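Local coordinates for protein 3-methylaspartate ammonia-lyase (Citrobacter amalonaticus, PDB 1KKO) that catalyses the magnesium-dependent, reversible elimination of ammonia from L-threo-3-methylaspartate to give mesaconate, probably as a step of the methylaspartate cycle, at residues M1-T9 with I97-D107; K281-T292 with D315-H326. One frame throughout, in Å; residues are numbered along the deposited sequence.

Interaction 1 lies in the N-terminal part of the chain, where the first strand meets the end of helix 86-101 and the loop after it; interaction 2 joins two neighbouring helices of the C-terminal barrel. They share no secondary-structure element, and their nearest atoms are about 23 Å apart. Both are partly buried, with an apolar core and a salt-bridge network at one end. Interaction 1 combines three backbone hydrogen bonds with carboxylate acceptors, and its charged network includes the chain's own amino terminus. In interaction 2 side chains do most of the work: a lysine between two aspartates, an aromatic ring set into the facing helix, and a threonine hydroxyl near a turn carbonyl.

Interaction 1. Residues M1-T9 with I97-D107; sequences MKIKQALFT and IKPLLEGRDVD
Met1 and Lys2 meet Asp105 and Asp107 in a salt-bridge network. The alpha-amino group of Met1, a selenomethionine, is gripped by two carboxylates: its N lies 2.8 Å from Asp107 OD1 and 3.1 Å from Asp105 OD2, above both carboxylate planes. Lys2 NZ reaches the same Asp105 OD2 at 2.8 Å, on the anti side, after its chain has bent at chi2 (-66°) and carried CD past Gly103 O. One oxygen thus faces two cations, while Asp105 OD1 accepts from Asp107 N in an Asx turn that limits rotation of the carboxylate.

Backbone hydrogen bonds continue from there. Val106 N to Met1 O, at 2.8 Å, and Ile3 N to Arg104 O flank the single bridge between Lys2 and Asp105; Gly103 N to Ile3 O follows. Next along the strand, Glu102 replaces a backbone partner: its extended side chain runs beside that of Gln5, and Glu102 OE1 accepts Ala6 N through the anti lone pair, 3.0 Å away and nearly straight (168°). This occurs beside the classic bulge that Lys4 and Gln5 form opposite Ile58.

Apolar contacts fill the buried side. Ile3 crosses Val106 at about a right angle, CG1 on CG1 at 3.7 Å. Leu101 CD1 touches both Ala6 CB and, at 3.8 Å, Phe8 CZ, while Lys98 N approaches the edge of the Phe8 ring.

Across the type II turn from Leu101 to Arg104, Arg104 NE and NH2 both donate side-on to Leu100 O, which lies in the guanidinium plane. The strand pairs with 47-59 along its other edge, and Gln5 bonds Thr411 of the second subunit. The end of the helix (97-101) runs roughly antiparallel (156°) to strand 3-9 of a three-stranded antiparallel sheet, which fits the N-terminal alpha+beta capping domain of the enolase superfamily.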
loop_
_atom_site.group_PDB
_atom_site.type_symbol
_atom_site.label_atom_id
_atom_site.label_comp_id
_atom_site.label_asym_id
_atom_site.label_seq_id
_atom_site.Cartn_x
_atom_site.Cartn_y
_atom_site.Cartn_z
HETATM N N MSE A 1 12.377 18.886 -24.827
HETATM C CA MSE A 1 10.958 18.432 -24.795
HETATM C C MSE A 1 10.187 19.206 -23.748
HETATM O O MSE A 1 10.692 19.468 -22.660
HETATM C CB MSE A 1 10.850 16.949 -24.490
HETATM C CG MSE A 1 9.476 16.396 -24.863
HETATM SE SE MSE A 1 9.312 14.532 -24.450
HETATM C CE MSE A 1 10.615 13.819 -25.713
ATOM N N LYS A 2 8.995 19.639 -24.124
ATOM C CA LYS A 2 8.091 20.363 -23.249
ATOM C C LYS A 2 6.942 19.557 -22.642
ATOM O O LYS A 2 6.523 18.523 -23.164
ATOM C CB LYS A 2 7.436 21.493 -24.054
ATOM C CG LYS A 2 8.371 22.329 -24.933
ATOM C CD LYS A 2 9.340 23.118 -24.116
ATOM C CE LYS A 2 10.134 24.104 -24.977
ATOM N NZ LYS A 2 11.454 23.557 -25.371
ATOM N N ILE A 3 6.443 20.078 -21.529
ATOM C CA ILE A 3 5.190 19.638 -20.957
ATOM C C ILE A 3 4.092 20.247 -21.807
ATOM O O ILE A 3 4.087 21.460 -22.052
ATOM C CB ILE A 3 5.051 20.170 -19.525
ATOM C CG1 ILE A 3 6.085 19.531 -18.609
ATOM C CG2 ILE A 3 3.645 19.924 -18.999
ATOM C CD1 ILE A 3 6.259 20.272 -17.295
ATOM N N LYS A 4 3.185 19.410 -22.285
ATOM C CA LYS A 4 2.025 19.858 -23.044
ATOM C C LYS A 4 0.872 20.248 -22.137
ATOM O O LYS A 4 0.225 21.264 -22.346
ATOM C CB LYS A 4 1.545 18.743 -23.969
ATOM C CG LYS A 4 2.025 18.846 -25.393
ATOM C CD LYS A 4 1.334 17.833 -26.293
ATOM C CE LYS A 4 1.101 16.511 -25.607
ATOM N NZ LYS A 4 -0.257 16.430 -25.003
ATOM N N GLN A 5 0.597 19.416 -21.133
ATOM C CA GLN A 5 -0.541 19.649 -20.262
ATOM C C GLN A 5 -0.201 19.223 -18.853
ATOM O O GLN A 5 0.480 18.220 -18.671
ATOM C CB GLN A 5 -1.754 18.846 -20.741
ATOM C CG GLN A 5 -3.022 19.196 -19.999
ATOM C CD GLN A 5 -4.298 18.796 -20.714
ATOM O OE1 GLN A 5 -4.263 18.128 -21.754
ATOM N NE2 GLN A 5 -5.432 19.209 -20.150
ATOM N N ALA A 6 -0.675 19.987 -17.876
ATOM C CA ALA A 6 -0.492 19.646 -16.460
ATOM C C ALA A 6 -1.868 19.445 -15.826
ATOM O O ALA A 6 -2.770 20.264 -16.027
ATOM C CB ALA A 6 0.251 20.743 -15.746
ATOM N N LEU A 7 -2.018 18.358 -15.067
ATOM C CA LEU A 7 -3.289 18.019 -14.427
ATOM C C LEU A 7 -3.070 17.792 -12.952
ATOM O O LEU A 7 -2.062 17.213 -12.559
ATOM C CB LEU A 7 -3.877 16.730 -15.009
ATOM C CG LEU A 7 -4.203 16.729 -16.494
ATOM C CD1 LEU A 7 -4.985 15.472 -16.809
ATOM C CD2 LEU A 7 -5.003 17.919 -16.879
ATOM N N PHE A 8 -4.022 18.254 -12.154
ATOM C CA PHE A 8 -4.007 18.109 -10.702
ATOM C C PHE A 8 -5.281 17.392 -10.270
ATOM O O PHE A 8 -6.382 17.827 -10.614
ATOM C CB PHE A 8 -3.925 19.476 -10.033
ATOM C CG PHE A 8 -2.662 20.233 -10.361
ATOM C CD1 PHE A 8 -1.445 19.869 -9.796
ATOM C CD2 PHE A 8 -2.689 21.305 -11.241
ATOM C CE1 PHE A 8 -0.282 20.554 -10.084
ATOM C CE2 PHE A 8 -1.517 21.983 -11.546
ATOM C CZ PHE A 8 -0.319 21.606 -10.956
ATOM N N THR A 9 -5.135 16.295 -9.535
ATOM C CA THR A 9 -6.293 15.535 -9.086
ATOM C C THR A 9 -6.197 15.213 -7.606
ATOM O O THR A 9 -5.174 14.724 -7.104
ATOM C CB THR A 9 -6.468 14.253 -9.910
ATOM O OG1 THR A 9 -5.323 13.439 -9.818
ATOM C CG2 THR A 9 -6.485 14.544 -11.359
ATOM N N ILE A 97 -0.117 27.495 -10.771
ATOM C CA ILE A 97 0.990 26.628 -11.119
ATOM C C ILE A 97 0.874 26.005 -12.502
ATOM O O ILE A 97 1.871 25.883 -13.201
ATOM C CB ILE A 97 1.170 25.565 -10.008
ATOM C CG1 ILE A 97 1.409 26.245 -8.649
ATOM C CG2 ILE A 97 2.306 24.616 -10.355
ATOM C CD1 ILE A 97 2.629 27.186 -8.601
ATOM N N LYS A 98 -0.329 25.611 -12.897
ATOM C CA LYS A 98 -0.518 25.049 -14.229
ATOM C C LYS A 98 0.141 25.894 -15.345
ATOM O O LYS A 98 0.842 25.344 -16.183
ATOM C CB LYS A 98 -2.002 24.823 -14.508
ATOM C CG LYS A 98 -2.287 24.200 -15.868
ATOM C CD LYS A 98 -3.777 23.943 -16.125
ATOM C CE LYS A 98 -4.679 24.372 -14.995
ATOM N NZ LYS A 98 -5.779 23.390 -14.805
ATOM N N PRO A 99 -0.065 27.214 -15.378
ATOM C CA PRO A 99 0.567 28.033 -16.427
ATOM C C PRO A 99 2.087 28.088 -16.370
ATOM O O PRO A 99 2.747 28.421 -17.355
ATOM C CB PRO A 99 -0.009 29.424 -16.183
ATOM C CG PRO A 99 -1.242 29.202 -15.440
ATOM C CD PRO A 99 -0.949 28.023 -14.524
ATOM N N LEU A 100 2.654 27.791 -15.208
ATOM C CA LEU A 100 4.094 27.762 -15.070
ATOM C C LEU A 100 4.667 26.427 -15.511
ATOM O O LEU A 100 5.870 26.299 -15.730
ATOM C CB LEU A 100 4.500 28.062 -13.627
ATOM C CG LEU A 100 4.097 29.456 -13.144
ATOM C CD1 LEU A 100 4.365 29.645 -11.657
ATOM C CD2 LEU A 100 4.830 30.502 -13.942
ATOM N N LEU A 101 3.805 25.420 -15.626
ATOM C CA LEU A 101 4.239 24.091 -16.047
ATOM C C LEU A 101 4.036 23.851 -17.534
ATOM O O LEU A 101 4.902 23.291 -18.200
ATOM C CB LEU A 101 3.472 23.019 -15.273
ATOM C CG LEU A 101 3.849 22.879 -13.800
ATOM C CD1 LEU A 101 2.788 22.070 -13.085
ATOM C CD2 LEU A 101 5.216 22.250 -13.655
ATOM N N GLU A 102 2.884 24.257 -18.049
ATOM C CA GLU A 102 2.591 23.992 -19.450
ATOM C C GLU A 102 3.575 24.788 -20.312
ATOM O O GLU A 102 3.827 25.972 -20.069
ATOM C CB GLU A 102 1.124 24.278 -19.759
ATOM C CG GLU A 102 0.238 23.300 -18.994
ATOM C CD GLU A 102 -1.240 23.415 -19.273
ATOM O OE1 GLU A 102 -1.965 22.444 -18.933
ATOM O OE2 GLU A 102 -1.699 24.452 -19.811
ATOM N N GLY A 103 4.175 24.106 -21.274
ATOM C CA GLY A 103 5.163 24.716 -22.151
ATOM C C GLY A 103 6.572 24.695 -21.600
ATOM O O GLY A 103 7.523 25.067 -22.285
ATOM N N ARG A 104 6.733 24.259 -20.355
ATOM C CA ARG A 104 8.042 24.238 -19.725
ATOM C C ARG A 104 8.887 23.094 -20.243
ATOM O O ARG A 104 8.402 21.970 -20.416
ATOM C CB ARG A 104 7.886 24.130 -18.209
ATOM C CG ARG A 104 9.156 23.907 -17.409
ATOM C CD ARG A 104 8.895 24.022 -15.907
ATOM N NE ARG A 104 8.388 25.350 -15.605
ATOM C CZ ARG A 104 9.140 26.361 -15.188
ATOM N NH1 ARG A 104 10.431 26.181 -14.955
ATOM N NH2 ARG A 104 8.580 27.543 -14.989
ATOM N N ASP A 105 10.158 23.375 -20.495
ATOM C CA ASP A 105 11.069 22.358 -20.964
ATOM C C ASP A 105 11.511 21.466 -19.811
ATOM O O ASP A 105 11.800 21.953 -18.719
ATOM C CB ASP A 105 12.293 22.972 -21.638
ATOM C CG ASP A 105 13.031 21.961 -22.449
ATOM O OD1 ASP A 105 13.904 21.296 -21.884
ATOM O OD2 ASP A 105 12.758 21.714 -23.645
ATOM N N VAL A 106 11.577 20.161 -20.058
ATOM C CA VAL A 106 11.952 19.200 -19.030
ATOM C C VAL A 106 13.183 18.390 -19.401
ATOM O O VAL A 106 13.432 17.342 -18.837
ATOM C CB VAL A 106 10.766 18.247 -18.662
ATOM C CG1 VAL A 106 9.667 19.017 -17.996
ATOM C CG2 VAL A 106 10.264 17.524 -19.892
ATOM N N ASP A 107 13.982 18.863 -20.357
ATOM C CA ASP A 107 15.183 18.117 -20.697
ATOM C C ASP A 107 16.110 17.981 -19.498
ATOM O O ASP A 107 16.863 17.030 -19.415
ATOM C CB ASP A 107 15.940 18.772 -21.839
ATOM C CG ASP A 107 15.303 18.509 -23.175
ATOM O OD1 ASP A 107 14.326 17.720 -23.247
ATOM O OD2 ASP A 107 15.733 19.049 -24.223
#

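Interaction 2. Residues K281-T292 with D315-H326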
loop_
_atom_site.group_PDB
_atom_site.type_symbol
_atom_site.label_atom_id
_atom_site.label_comp_id
_atom_site.label_asym_id
_atom_site.label_seq_id
_atom_site.Cartn_x
_atom_site.Cartn_y
_atom_site.Cartn_z
ATOM N N LYS A 281 14.844 24.120 17.571
ATOM C CA LYS A 281 15.999 23.621 16.872
ATOM C C LYS A 281 17.345 23.838 17.592
ATOM O O LYS A 281 18.082 22.883 17.804
ATOM C CB LYS A 281 15.989 24.198 15.469
ATOM C CG LYS A 281 17.126 23.814 14.633
ATOM C CD LYS A 281 17.039 24.579 13.343
ATOM C CE LYS A 281 18.310 24.468 12.580
ATOM N NZ LYS A 281 18.257 25.283 11.345
ATOM N N PRO A 282 17.700 25.062 17.984
ATOM C CA PRO A 282 18.998 25.234 18.652
ATOM C C PRO A 282 19.161 24.387 19.919
ATOM O O PRO A 282 20.224 23.787 20.119
ATOM C CB PRO A 282 19.054 26.733 18.964
ATOM C CG PRO A 282 18.065 27.356 18.078
ATOM C CD PRO A 282 16.983 26.333 17.825
ATOM N N ASP A 283 18.136 24.327 20.764
ATOM C CA ASP A 283 18.223 23.522 21.974
ATOM C C ASP A 283 18.250 22.023 21.652
ATOM O O ASP A 283 18.869 21.253 22.369
ATOM C CB ASP A 283 17.064 23.819 22.930
ATOM C CG ASP A 283 17.153 25.199 23.562
ATOM O OD1 ASP A 283 18.243 25.818 23.541
ATOM O OD2 ASP A 283 16.170 25.720 24.110
ATOM N N GLN A 284 17.556 21.614 20.590
ATOM C CA GLN A 284 17.536 20.208 20.201
ATOM C C GLN A 284 18.938 19.759 19.766
ATOM O O GLN A 284 19.410 18.699 20.162
ATOM C CB GLN A 284 16.513 19.981 19.088
ATOM C CG GLN A 284 16.327 18.525 18.702
ATOM C CD GLN A 284 15.717 17.681 19.795
ATOM O OE1 GLN A 284 15.187 18.206 20.780
ATOM N NE2 GLN A 284 15.747 16.363 19.617
ATOM N N ILE A 285 19.597 20.592 18.970
ATOM C CA ILE A 285 20.950 20.295 18.520
ATOM C C ILE A 285 21.882 20.160 19.728
ATOM O O ILE A 285 22.636 19.186 19.849
ATOM C CB ILE A 285 21.445 21.383 17.547
ATOM C CG1 ILE A 285 20.670 21.283 16.228
ATOM C CG2 ILE A 285 22.951 21.260 17.307
ATOM C CD1 ILE A 285 20.997 22.361 15.251
ATOM N N ARG A 286 21.800 21.118 20.646
ATOM C CA ARG A 286 22.653 21.070 21.832
ATOM C C ARG A 286 22.386 19.829 22.687
ATOM O O ARG A 286 23.307 19.174 23.170
ATOM C CB ARG A 286 22.479 22.334 22.659
ATOM C CG ARG A 286 23.335 23.466 22.163
ATOM C CD ARG A 286 23.313 24.662 23.077
ATOM N NE ARG A 286 22.023 25.332 23.000
ATOM C CZ ARG A 286 21.718 26.291 22.137
ATOM N NH1 ARG A 286 20.506 26.829 22.160
ATOM N NH2 ARG A 286 22.608 26.721 21.248
HETATM N N MSE A 287 21.118 19.483 22.850
HETATM C CA MSE A 287 20.766 18.336 23.647
HETATM C C MSE A 287 21.263 17.020 23.048
HETATM O O MSE A 287 21.813 16.168 23.740
HETATM C CB MSE A 287 19.261 18.283 23.765
HETATM C CG MSE A 287 18.765 17.028 24.375
HETATM SE SE MSE A 287 19.070 16.941 26.259
HETATM C CE MSE A 287 19.039 18.777 26.734
ATOM N N LEU A 288 21.046 16.827 21.752
ATOM C CA LEU A 288 21.511 15.600 21.127
ATOM C C LEU A 288 23.034 15.510 21.192
ATOM O O LEU A 288 23.578 14.436 21.422
ATOM C CB LEU A 288 21.044 15.515 19.683
ATOM C CG LEU A 288 19.536 15.412 19.466
ATOM C CD1 LEU A 288 19.268 15.214 17.978
ATOM C CD2 LEU A 288 18.933 14.285 20.269
ATOM N N THR A 289 23.709 16.641 20.993
ATOM C CA THR A 289 25.172 16.669 21.052
ATOM C C THR A 289 25.651 16.168 22.404
ATOM O O THR A 289 26.561 15.356 22.499
ATOM C CB THR A 289 25.684 18.093 20.796
ATOM O OG1 THR A 289 25.316 18.516 19.474
ATOM C CG2 THR A 289 27.213 18.152 20.825
ATOM N N ALA A 290 25.014 16.652 23.459
ATOM C CA ALA A 290 25.351 16.227 24.809
ATOM C C ALA A 290 25.094 14.738 25.052
ATOM O O ALA A 290 25.886 14.066 25.699
ATOM C CB ALA A 290 24.615 17.071 25.821
ATOM N N ILE A 291 23.986 14.201 24.536
ATOM C CA ILE A 291 23.732 12.774 24.689
ATOM C C ILE A 291 24.802 11.969 23.945
ATOM O O ILE A 291 25.301 10.968 24.465
ATOM C CB ILE A 291 22.314 12.389 24.197
ATOM C CG1 ILE A 291 21.253 13.069 25.066
ATOM C CG2 ILE A 291 22.130 10.872 24.219
ATOM C CD1 ILE A 291 19.847 12.995 24.478
ATOM N N THR A 292 25.120 12.392 22.725
ATOM C CA THR A 292 26.127 11.720 21.918
ATOM C C THR A 292 27.466 11.712 22.662
ATOM O O THR A 292 28.125 10.675 22.747
ATOM C CB THR A 292 26.237 12.434 20.565
ATOM O OG1 THR A 292 24.994 12.296 19.857
ATOM C CG2 THR A 292 27.263 11.760 19.648
ATOM N N ASP A 315 18.304 22.663 7.990
ATOM C CA ASP A 315 18.260 22.045 9.299
ATOM C C ASP A 315 19.214 20.852 9.343
ATOM O O ASP A 315 19.945 20.652 10.305
ATOM C CB ASP A 315 16.864 21.528 9.635
ATOM C CG ASP A 315 15.848 22.613 9.831
ATOM O OD1 ASP A 315 16.201 23.794 10.042
ATOM O OD2 ASP A 315 14.631 22.320 9.805
ATOM N N ILE A 316 19.160 20.027 8.308
ATOM C CA ILE A 316 19.986 18.832 8.252
ATOM C C ILE A 316 21.473 19.207 8.270
ATOM O O ILE A 316 22.273 18.593 8.973
ATOM C CB ILE A 316 19.607 17.994 7.023
ATOM C CG1 ILE A 316 18.195 17.415 7.219
ATOM C CG2 ILE A 316 20.637 16.906 6.783
ATOM C CD1 ILE A 316 17.476 17.103 5.942
ATOM N N VAL A 317 21.830 20.222 7.503
ATOM C CA VAL A 317 23.191 20.748 7.504
ATOM C C VAL A 317 23.587 21.170 8.917
ATOM O O VAL A 317 24.687 20.842 9.381
ATOM C CB VAL A 317 23.303 21.924 6.523
ATOM C CG1 VAL A 317 24.589 22.709 6.731
ATOM C CG2 VAL A 317 23.221 21.413 5.103
ATOM N N ASP A 318 22.693 21.863 9.617
ATOM C CA ASP A 318 22.989 22.352 10.965
ATOM C C ASP A 318 23.181 21.218 11.975
ATOM O O ASP A 318 24.103 21.255 12.805
ATOM C CB ASP A 318 21.887 23.303 11.429
ATOM C CG ASP A 318 21.843 24.600 10.639
ATOM O OD1 ASP A 318 22.835 24.965 9.969
ATOM O OD2 ASP A 318 20.836 25.329 10.646
ATOM N N PHE A 319 22.313 20.208 11.929
ATOM C CA PHE A 319 22.476 19.068 12.819
ATOM C C PHE A 319 23.778 18.315 12.519
ATOM O O PHE A 319 24.444 17.824 13.432
ATOM C CB PHE A 319 21.277 18.113 12.735
ATOM C CG PHE A 319 20.095 18.509 13.589
ATOM C CD1 PHE A 319 19.252 19.540 13.212
ATOM C CD2 PHE A 319 19.825 17.822 14.748
ATOM C CE1 PHE A 319 18.166 19.881 13.993
ATOM C CE2 PHE A 319 18.734 18.161 15.531
ATOM C CZ PHE A 319 17.907 19.179 15.145
ATOM N N THR A 320 24.106 18.199 11.239
ATOM C CA THR A 320 25.334 17.545 10.804
ATOM C C THR A 320 26.583 18.305 11.249
ATOM O O THR A 320 27.492 17.722 11.832
ATOM C CB THR A 320 25.303 17.410 9.286
ATOM O OG1 THR A 320 24.221 16.540 8.915
ATOM C CG2 THR A 320 26.577 16.746 8.755
ATOM N N ASP A 321 26.610 19.607 10.996
ATOM C CA ASP A 321 27.793 20.406 11.308
ATOM C C ASP A 321 28.096 20.401 12.791
ATOM O O ASP A 321 29.239 20.555 13.183
ATOM C CB ASP A 321 27.586 21.846 10.875
ATOM C CG ASP A 321 27.609 22.030 9.378
ATOM O OD1 ASP A 321 27.982 21.087 8.652
ATOM O OD2 ASP A 321 27.285 23.122 8.860
ATOM N N ALA A 322 27.066 20.265 13.612
ATOM C CA ALA A 322 27.231 20.259 15.056
ATOM C C ALA A 322 27.720 18.912 15.601
ATOM O O ALA A 322 28.023 18.802 16.781
ATOM C CB ALA A 322 25.908 20.620 15.707
ATOM N N GLY A 323 27.782 17.877 14.768
ATOM C CA GLY A 323 28.159 16.559 15.244
ATOM C C GLY A 323 27.188 16.102 16.315
ATOM O O GLY A 323 27.561 15.461 17.289
ATOM N N SER A 324 25.911 16.389 16.098
ATOM C CA SER A 324 24.928 16.246 17.156
ATOM C C SER A 324 24.446 14.833 17.440
ATOM O O SER A 324 23.939 14.570 18.530
ATOM C CB SER A 324 23.739 17.149 16.857
ATOM O OG SER A 324 23.098 16.767 15.655
ATOM N N CYS A 325 24.609 13.923 16.486
ATOM C CA CYS A 325 24.049 12.588 16.606
ATOM C C CYS A 325 24.652 11.725 15.518
ATOM O O CYS A 325 25.418 12.217 14.699
ATOM C CB CYS A 325 22.528 12.648 16.448
ATOM S SG CYS A 325 22.009 13.470 14.953
ATOM N N HIS A 326 24.318 10.449 15.513
ATOM C CA HIS A 326 24.912 9.524 14.562
ATOM C C HIS A 326 24.204 9.464 13.231
ATOM O O HIS A 326 24.816 9.146 12.224
ATOM C CB HIS A 326 24.929 8.130 15.166
ATOM C CG HIS A 326 25.568 8.089 16.511
ATOM N ND1 HIS A 326 24.852 8.286 17.671
ATOM C CD2 HIS A 326 26.857 7.912 16.885
ATOM C CE1 HIS A 326 25.674 8.228 18.703
ATOM N NE2 HIS A 326 26.893 7.995 18.255
HETATM O O HOH W 1 28.345 7.980 20.607
#
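Lys281 reaches from its helix to Asp315 and Asp318 with a fully extended side chain. CB points toward the facing helix, and with CG anti to the backbone N (chi1 178°) the chain heads for the two acids. Lys281 CG passes Phe319 CE1 at 4.1 Å, Lys281 CD comes within 3.5 Å of Asp315 OD1, and CE touches an oxygen of each carboxylate. At the tip, Lys281 NZ forms salt bridges to Asp315 OD1 at 2.9 Å and to Asp318 OD2 at 2.7 Å, the latter on the anti lone pair. Asp315 OD2 is held by the backbone N atoms of Asn311 and Thr312, a second shell that orients the carboxylate.

Beside this network, Phe319 fits as a knob into the hole formed by Lys281, Gln284, Ile285 and Leu288. Ile285 CG1 makes a CH-pi contact 3.5 Å from the centroid of the Phe319 ring and 6° off the normal; Gln284 CG and Leu288 CD1 meet the ring's edge. The helices, inclined by 33°, are successive outer helices of the TIM barrel, and Leu288 and Phe319 both rest on strand 303-306 between them, which leads to the magnesium ligand Asp307.

Ile285 CG2 presses tightly on Ala322 CB, at 3.4 Å. A Schellman motif at Gly323 then turns the chain so that Ser324 O comes 2.8 Å from Thr292 OG1, a hydroxyl that also lies near Leu288 O. Ser324 OG bonds back to Phe319 O, leaving CB against Thr289 OG1. Further on, Thr292 CG2 touches the His326 ring at CE1 and NE2; ND1 of this ring pairs with Ile304 N, and His326 NE2 hydrogen-bonds a water 2.8 Å away that donates weakly to Thr292 O.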